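PDB 4MKX: inositol dehydrogenase from Lactobacillus casei, which is a scyllo-inositol dehydrogenase of the Gfo/Idh/MocA family, oxidising the ring alcohol scyllo-inositol with NAD as hydride acceptor. Local coordinates for the interface of chains A and B and the interface of chains A and C. Numbering follows the deposited sequence. Chains: chain A/B/C, Inositol dehydrogenase.

Contact 1: the interface of chains A and B. Residues chain A 146, 149-150, 272-274; chain B 281, 283.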
loop_
_atom_site.group_PDB
_atom_site.type_symbol
_atom_site.label_atom_id
_atom_site.label_comp_id
_atom_site.label_asym_id
_atom_site.label_seq_id
_atom_site.Cartn_x
_atom_site.Cartn_y
_atom_site.Cartn_z
ATOM N N SER A 146 -10.097 13.195 6.328
ATOM C CA SER A 146 -10.185 11.732 6.299
ATOM C C SER A 146 -11.210 11.206 7.312
ATOM O O SER A 146 -11.985 10.289 7.015
ATOM C CB SER A 146 -8.804 11.070 6.482
ATOM O OG SER A 146 -7.961 11.394 5.386
ATOM N N TYR A 149 -14.647 11.898 5.891
ATOM C CA TYR A 149 -14.970 10.964 4.818
ATOM C C TYR A 149 -15.462 9.641 5.397
ATOM O O TYR A 149 -16.432 9.058 4.906
ATOM C CB TYR A 149 -13.747 10.747 3.896
ATOM C CG TYR A 149 -14.001 9.802 2.737
ATOM C CD1 TYR A 149 -14.521 10.268 1.533
ATOM C CD2 TYR A 149 -13.710 8.449 2.847
ATOM C CE1 TYR A 149 -14.755 9.397 0.475
ATOM C CE2 TYR A 149 -13.937 7.575 1.799
ATOM C CZ TYR A 149 -14.457 8.059 0.615
ATOM O OH TYR A 149 -14.683 7.183 -0.425
ATOM N N ALA A 150 -14.795 9.158 6.444
ATOM C CA ALA A 150 -15.204 7.914 7.097
ATOM C C ALA A 150 -16.550 8.064 7.788
ATOM O O ALA A 150 -17.366 7.143 7.771
ATOM C CB ALA A 150 -14.149 7.457 8.096
ATOM N N LEU A 272 -13.235 -0.154 8.091
ATOM C CA LEU A 272 -12.381 0.854 7.488
ATOM C C LEU A 272 -11.308 1.275 8.465
ATOM O O LEU A 272 -11.456 1.104 9.682
ATOM C CB LEU A 272 -13.192 2.043 6.980
ATOM C CG LEU A 272 -14.066 2.766 7.979
ATOM C CD1 LEU A 272 -13.243 3.836 8.684
ATOM C CD2 LEU A 272 -15.289 3.417 7.303
ATOM N N ARG A 273 -10.207 1.786 7.919
ATOM C CA ARG A 273 -9.144 2.338 8.730
ATOM C C ARG A 273 -8.824 3.729 8.238
ATOM O O ARG A 273 -8.757 3.984 7.043
ATOM C CB ARG A 273 -7.894 1.445 8.677
ATOM C CG ARG A 273 -8.097 0.131 9.391
ATOM C CD ARG A 273 -6.875 -0.757 9.298
ATOM N NE ARG A 273 -7.035 -1.913 10.172
ATOM C CZ ARG A 273 -6.333 -3.035 10.070
ATOM N NH1 ARG A 273 -5.435 -3.164 9.109
ATOM N NH2 ARG A 273 -6.551 -4.031 10.920
ATOM N N ILE A 274 -8.656 4.633 9.184
ATOM C CA ILE A 274 -8.231 5.984 8.893
ATOM C C ILE A 274 -6.765 6.053 9.289
ATOM O O ILE A 274 -6.427 5.879 10.456
ATOM C CB ILE A 274 -9.053 6.976 9.709
ATOM C CG1 ILE A 274 -10.538 6.755 9.404
ATOM C CG2 ILE A 274 -8.614 8.399 9.408
ATOM C CD1 ILE A 274 -11.449 7.101 10.552
ATOM N N ASN B 281 -7.292 10.175 0.062
ATOM C CA ASN B 281 -7.165 10.586 1.458
ATOM C C ASN B 281 -6.511 9.447 2.235
ATOM O O ASN B 281 -5.885 8.591 1.623
ATOM C CB ASN B 281 -8.528 10.943 2.042
ATOM C CG ASN B 281 -9.556 9.833 1.881
ATOM O OD1 ASN B 281 -9.223 8.651 1.854
ATOM N ND2 ASN B 281 -10.818 10.227 1.744
ATOM N N VAL B 283 -8.063 7.120 4.052
ATOM C CA VAL B 283 -9.042 6.066 4.365
ATOM C C VAL B 283 -8.894 4.818 3.499
ATOM O O VAL B 283 -8.857 4.881 2.264
ATOM C CB VAL B 283 -10.509 6.576 4.261
ATOM C CG1 VAL B 283 -11.485 5.449 4.648
ATOM C CG2 VAL B 283 -10.725 7.806 5.152
#
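B:Val283 brings its two methyls between helix 145-155 and strand 271-274 of chain A, and most of the apolar contact here is its own. B:Val283 CG2 lies 3.8 Å from A:Tyr149 CD2 on the ring and 4.0 Å from the CB of A:Ser146, while CG1, anti to the backbone N (chi1 -178°), passes the backbone carbonyl oxygen of A:Arg273. A:Ala150, A:Leu272 and A:Ile274 give the periphery of this packing.

Polar atoms also meet carbon. The backbone O of A:Ser146 lies 3.3 Å from B:Val283 CG2, and A:Ser146 OG touches the B:Asn281 CB at 3.4 Å. The amide nitrogen ND2 of B:Asn281 sits over one face of the A:Tyr149 ring, displaced toward the rim and 3.4 Å from CG, with amide and ring planes 63° apart.

A hydrogen bond within chain B shapes the partner: the backbone N of B:Val283 donates to OD1 of B:Asn281 at 2.9 Å, from above the carbonyl plane. It probably fixes the amide's rotation, leaving ND2 turned to the tyrosine.

Backbone pairing completes the contact. B:Val283 opens strand 283-287 and forms an antiparallel bridge with A:Ile274, probably adding a strand of one subunit to the sheet edge of the other beside helix 145-155.

Contact 2: the interface of chains A and C. Residues chain A 213-215, 238-240; chain C 215, 217, 238.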
loop_
_atom_site.group_PDB
_atom_site.type_symbol
_atom_site.label_atom_id
_atom_site.label_comp_id
_atom_site.label_asym_id
_atom_site.label_seq_id
_atom_site.Cartn_x
_atom_site.Cartn_y
_atom_site.Cartn_z
ATOM N N LYS A 213 -17.859 0.673 30.866
ATOM C CA LYS A 213 -16.779 0.284 31.756
ATOM C C LYS A 213 -15.478 0.073 31.005
ATOM O O LYS A 213 -15.491 -0.217 29.812
ATOM C CB LYS A 213 -17.147 -0.947 32.586
ATOM C CG LYS A 213 -17.605 -2.129 31.781
ATOM C CD LYS A 213 -18.012 -3.281 32.706
ATOM C CE LYS A 213 -19.333 -2.998 33.385
ATOM N NZ LYS A 213 -19.661 -4.016 34.422
ATOM N N VAL A 214 -14.373 0.261 31.713
ATOM C CA VAL A 214 -13.046 0.249 31.111
ATOM C C VAL A 214 -12.045 -0.484 31.992
ATOM O O VAL A 214 -12.196 -0.563 33.217
ATOM C CB VAL A 214 -12.512 1.687 30.899
ATOM C CG1 VAL A 214 -13.487 2.513 30.075
ATOM C CG2 VAL A 214 -12.255 2.372 32.229
ATOM N N TRP A 215 -11.021 -1.042 31.358
ATOM C CA TRP A 215 -9.843 -1.517 32.067
ATOM C C TRP A 215 -8.672 -0.979 31.271
ATOM O O TRP A 215 -8.728 -0.949 30.048
ATOM C CB TRP A 215 -9.804 -3.052 32.112
ATOM C CG TRP A 215 -8.621 -3.621 32.859
ATOM C CD1 TRP A 215 -8.054 -3.134 34.007
ATOM C CD2 TRP A 215 -7.868 -4.790 32.507
ATOM N NE1 TRP A 215 -6.998 -3.929 34.386
ATOM C CE2 TRP A 215 -6.851 -4.942 33.473
ATOM C CE3 TRP A 215 -7.947 -5.710 31.458
ATOM C CZ2 TRP A 215 -5.934 -5.996 33.435
ATOM C CZ3 TRP A 215 -7.033 -6.757 31.417
ATOM C CH2 TRP A 215 -6.038 -6.891 32.402
ATOM N N LEU A 238 -9.291 -1.490 27.157
ATOM C CA LEU A 238 -10.440 -2.119 26.540
ATOM C C LEU A 238 -11.672 -1.492 27.179
ATOM O O LEU A 238 -11.708 -1.282 28.386
ATOM C CB LEU A 238 -10.422 -3.621 26.803
ATOM C CG LEU A 238 -11.549 -4.448 26.206
ATOM C CD1 LEU A 238 -11.564 -4.340 24.685
ATOM C CD2 LEU A 238 -11.366 -5.896 26.670
ATOM N N MET A 239 -12.664 -1.179 26.361
ATOM C CA MET A 239 -13.835 -0.456 26.838
ATOM C C MET A 239 -15.086 -1.118 26.311
ATOM O O MET A 239 -15.152 -1.544 25.158
ATOM C CB MET A 239 -13.774 1.001 26.368
ATOM C CG MET A 239 -12.477 1.675 26.723
ATOM S SD MET A 239 -12.539 3.456 26.494
ATOM C CE MET A 239 -12.867 3.517 24.749
ATOM N N GLN A 240 -16.098 -1.200 27.166
ATOM C CA GLN A 240 -17.368 -1.734 26.751
ATOM C C GLN A 240 -18.316 -0.553 26.781
ATOM O O GLN A 240 -18.401 0.148 27.793
ATOM C CB GLN A 240 -17.827 -2.770 27.762
ATOM C CG GLN A 240 -19.057 -3.540 27.361
ATOM C CD GLN A 240 -19.235 -4.760 28.259
ATOM O OE1 GLN A 240 -19.213 -4.642 29.486
ATOM N NE2 GLN A 240 -19.380 -5.925 27.655
ATOM N N TRP C 215 -9.073 -9.839 30.443
ATOM C CA TRP C 215 -10.485 -9.491 30.454
ATOM C C TRP C 215 -10.929 -9.635 29.014
ATOM O O TRP C 215 -10.180 -9.290 28.107
ATOM C CB TRP C 215 -10.697 -8.049 30.942
ATOM C CG TRP C 215 -12.145 -7.624 31.009
ATOM C CD1 TRP C 215 -13.214 -8.383 31.405
ATOM C CD2 TRP C 215 -12.674 -6.334 30.673
ATOM N NE1 TRP C 215 -14.370 -7.642 31.335
ATOM C CE2 TRP C 215 -14.069 -6.387 30.872
ATOM C CE3 TRP C 215 -12.102 -5.147 30.206
ATOM C CZ2 TRP C 215 -14.900 -5.286 30.645
ATOM C CZ3 TRP C 215 -12.928 -4.052 29.977
ATOM C CH2 TRP C 215 -14.315 -4.131 30.196
ATOM N N ILE C 217 -14.467 -9.304 26.332
ATOM C CA ILE C 217 -15.846 -8.912 26.100
ATOM C C ILE C 217 -16.252 -9.334 24.697
ATOM O O ILE C 217 -15.416 -9.698 23.877
ATOM C CB ILE C 217 -16.069 -7.389 26.285
ATOM C CG1 ILE C 217 -15.245 -6.573 25.286
ATOM C CG2 ILE C 217 -15.734 -6.954 27.707
ATOM C CD1 ILE C 217 -15.406 -5.053 25.501
ATOM N N LEU C 238 -8.123 -7.940 26.401
ATOM C CA LEU C 238 -6.898 -7.270 26.785
ATOM C C LEU C 238 -6.197 -8.185 27.781
ATOM O O LEU C 238 -6.837 -8.760 28.652
ATOM C CB LEU C 238 -7.214 -5.929 27.440
ATOM C CG LEU C 238 -6.038 -5.076 27.887
ATOM C CD1 LEU C 238 -5.145 -4.708 26.707
ATOM C CD2 LEU C 238 -6.599 -3.832 28.584
#
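C:Trp215 lays its indole against chain A between strands 211-219 and 234-241, and its six-membered ring does most of the touching. C:Trp215 CZ3 meets the backbone carbonyl oxygen of A:Leu238 at 3.4 Å, with the oxygen at the ring edge and in its plane. C:Trp215 CE3 packs on the CB of A:Trp215 at 3.6 Å and on the CD2 methyl of A:Leu238 at 3.7 Å. The two tryptophans run past each other in opposite directions, each ring rim against the other's CB; CG anti to the backbone N (chi1 -179°) carries each indole across to the partner. Beside the tryptophan pair, A:Leu238 CB and C:Leu238 CB come within 4.0 Å of each other.

C:Ile217 supports this core from its own side, its CG2 methyl lying against one face of the C:Trp215 ring, toward the rim. C:Ile217 CD1 faces A:Leu238 tip to tip, 4.0 Å from CG, and approaches the backbone O of A:Met239. Replacing C:Trp215 with an alanine would probably open a gap beside A:Leu238 and leave the A:Trp215 CB without its aromatic cover.

Packing is looser toward A:Gln240 and A:Lys213. The amide NE2 of A:Gln240 comes alongside C:Ile217, 3.8 Å from CG2, and the A:Lys213 chain crosses the indole at CH2 with CG at 4.2 Å. This largely apolar patch straddles the two-fold axis, sheet facing sheet, and probably helps hold chains A and C together in the deposited tetramer.

Contact 3: the interface of chains A and C. Residues chain A 164, 166, 264, 266, 271, 273; chain C 166, 168.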
loop_
_atom_site.group_PDB
_atom_site.type_symbol
_atom_site.label_atom_id
_atom_site.label_comp_id
_atom_site.label_asym_id
_atom_site.label_seq_id
_atom_site.Cartn_x
_atom_site.Cartn_y
_atom_site.Cartn_z
ATOM N N LEU A 164 -16.912 -2.574 16.698
ATOM C CA LEU A 164 -15.662 -2.340 17.410
ATOM C C LEU A 164 -14.949 -1.126 16.830
ATOM O O LEU A 164 -14.901 -0.946 15.617
ATOM C CB LEU A 164 -14.746 -3.571 17.301
ATOM C CG LEU A 164 -13.427 -3.543 18.093
ATOM C CD1 LEU A 164 -13.078 -4.958 18.501
ATOM C CD2 LEU A 164 -12.286 -2.970 17.265
ATOM N N ARG A 166 -11.104 0.696 17.162
ATOM C CA ARG A 166 -9.754 0.670 17.715
ATOM C C ARG A 166 -9.125 2.003 17.350
ATOM O O ARG A 166 -9.152 2.400 16.192
ATOM C CB ARG A 166 -8.925 -0.464 17.103
ATOM C CG ARG A 166 -7.460 -0.416 17.531
ATOM C CD ARG A 166 -6.612 -1.579 16.941
ATOM N NE ARG A 166 -6.600 -1.606 15.479
ATOM C CZ ARG A 166 -5.767 -0.903 14.722
ATOM N NH1 ARG A 166 -4.883 -0.092 15.291
ATOM N NH2 ARG A 166 -5.830 -0.984 13.398
ATOM N N GLU A 264 -9.630 2.601 13.527
ATOM C CA GLU A 264 -10.204 1.488 12.796
ATOM C C GLU A 264 -11.640 1.311 13.259
ATOM O O GLU A 264 -11.916 1.329 14.461
ATOM C CB GLU A 264 -9.412 0.230 13.141
ATOM C CG GLU A 264 -10.049 -1.065 12.765
ATOM C CD GLU A 264 -9.243 -2.215 13.301
ATOM O OE1 GLU A 264 -8.202 -2.531 12.685
ATOM O OE2 GLU A 264 -9.609 -2.775 14.357
ATOM N N ILE A 266 -14.816 -1.352 12.794
ATOM C CA ILE A 266 -15.336 -2.615 12.289
ATOM C C ILE A 266 -16.853 -2.594 12.404
ATOM O O ILE A 266 -17.394 -2.316 13.475
ATOM C CB ILE A 266 -14.805 -3.793 13.101
ATOM C CG1 ILE A 266 -13.272 -3.792 13.064
ATOM C CG2 ILE A 266 -15.328 -5.093 12.513
ATOM C CD1 ILE A 266 -12.636 -4.963 13.789
ATOM N N MET A 271 -15.413 -2.733 7.082
ATOM C CA MET A 271 -14.396 -2.289 8.006
ATOM C C MET A 271 -13.698 -1.128 7.318
ATOM O O MET A 271 -13.633 -1.082 6.088
ATOM C CB MET A 271 -13.425 -3.448 8.205
ATOM C CG MET A 271 -12.333 -3.231 9.187
ATOM S SD MET A 271 -11.530 -4.837 9.452
ATOM C CE MET A 271 -10.183 -4.228 10.474
ATOM N N ARG A 273 -10.207 1.786 7.919
ATOM C CA ARG A 273 -9.144 2.338 8.730
ATOM C C ARG A 273 -8.824 3.729 8.238
ATOM O O ARG A 273 -8.757 3.984 7.043
ATOM C CB ARG A 273 -7.894 1.445 8.677
ATOM C CG ARG A 273 -8.097 0.131 9.391
ATOM C CD ARG A 273 -6.875 -0.757 9.298
ATOM N NE ARG A 273 -7.035 -1.913 10.172
ATOM C CZ ARG A 273 -6.333 -3.035 10.070
ATOM N NH1 ARG A 273 -5.435 -3.164 9.109
ATOM N NH2 ARG A 273 -6.551 -4.031 10.920
ATOM N N ARG C 166 -0.709 -7.093 19.170
ATOM C CA ARG C 166 -2.127 -7.104 18.827
ATOM C C ARG C 166 -2.295 -8.187 17.776
ATOM O O ARG C 166 -1.572 -8.207 16.789
ATOM C CB ARG C 166 -2.565 -5.759 18.239
ATOM C CG ARG C 166 -3.998 -5.789 17.711
ATOM C CD ARG C 166 -4.468 -4.421 17.138
ATOM N NE ARG C 166 -3.644 -3.941 16.028
ATOM C CZ ARG C 166 -3.818 -4.288 14.760
ATOM N NH1 ARG C 166 -4.782 -5.142 14.434
ATOM N NH2 ARG C 166 -3.018 -3.808 13.815
ATOM N N TYR C 168 -5.296 -10.381 15.453
ATOM C CA TYR C 168 -6.677 -10.536 15.040
ATOM C C TYR C 168 -6.799 -11.836 14.284
ATOM O O TYR C 168 -5.981 -12.117 13.404
ATOM C CB TYR C 168 -7.046 -9.443 14.034
ATOM C CG TYR C 168 -7.365 -8.070 14.577
ATOM C CD1 TYR C 168 -7.033 -7.680 15.871
ATOM C CD2 TYR C 168 -8.006 -7.153 13.766
ATOM C CE1 TYR C 168 -7.349 -6.398 16.336
ATOM C CE2 TYR C 168 -8.312 -5.882 14.212
ATOM C CZ TYR C 168 -7.994 -5.509 15.485
ATOM O OH TYR C 168 -8.328 -4.244 15.903
#
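Extended backbone in strands 162-172 and 260-267 of chain A and in strand 162-172 of chain C presents A:Arg166, A:Glu264, C:Arg166 and C:Tyr168 to one another across the two-fold. The phenol hydroxyl OH of C:Tyr168 donates a short hydrogen bond of 2.5 Å to OE2 of A:Glu264, which accepts it through its syn lone pair. The carboxylate carbon lies at the ring edge, with the two planes 59° apart. A weak bond from A:Arg166 NE also reaches the hydroxyl.

The other carboxylate oxygen, OE1, is gripped within chain A. A:Arg273 comes side-on to A:Glu264 OE1, its NE at 2.8 Å on the anti lone pair and NH2 at 2.8 Å nearly along the C-O axis; A:Arg166 NH2 adds a salt bridge at 2.9 Å to the same oxygen from above the carboxylate plane. These donors are likely to keep the glutamate charged and restrict its rotation.

A:Arg166 and C:Arg166 stack their guanidinium groups centre over centre, planes 7° apart and CZ to CZ 3.9 Å. The bend at chi3 (59°) in each chain turns the flat group for this stack, and the CD methylenes touch at 3.6 Å. C:Arg166 NH1 also lies over the centre of the C:Tyr168 ring. A:Glu264, and its counterpart by symmetry, probably balance the charge of the stacked arginines. Repeated by the two-fold about the shared arginine stack, the tyrosine-glutamate bond probably gives the A-C interface a polar, directional link.

Strand 271-274 joins the two kinds of interface: A:Arg273 belongs to both contact 1 and contact 3, its backbone facing chain B and its guanidinium group serving the side toward chain C. The C-alpha centres of contacts 1 and 3 are about 12 Å apart. Contacts 2 and 3 belong to the same A-C interface, with centres about 15 Å apart, one largely apolar and the other charged. Contacts 1 and 2 are separated by about 25 Å. Each chain thus uses neighbouring parts of its sheet region for two different two-fold partners, an arrangement that can build the deposited assembly of four subunits.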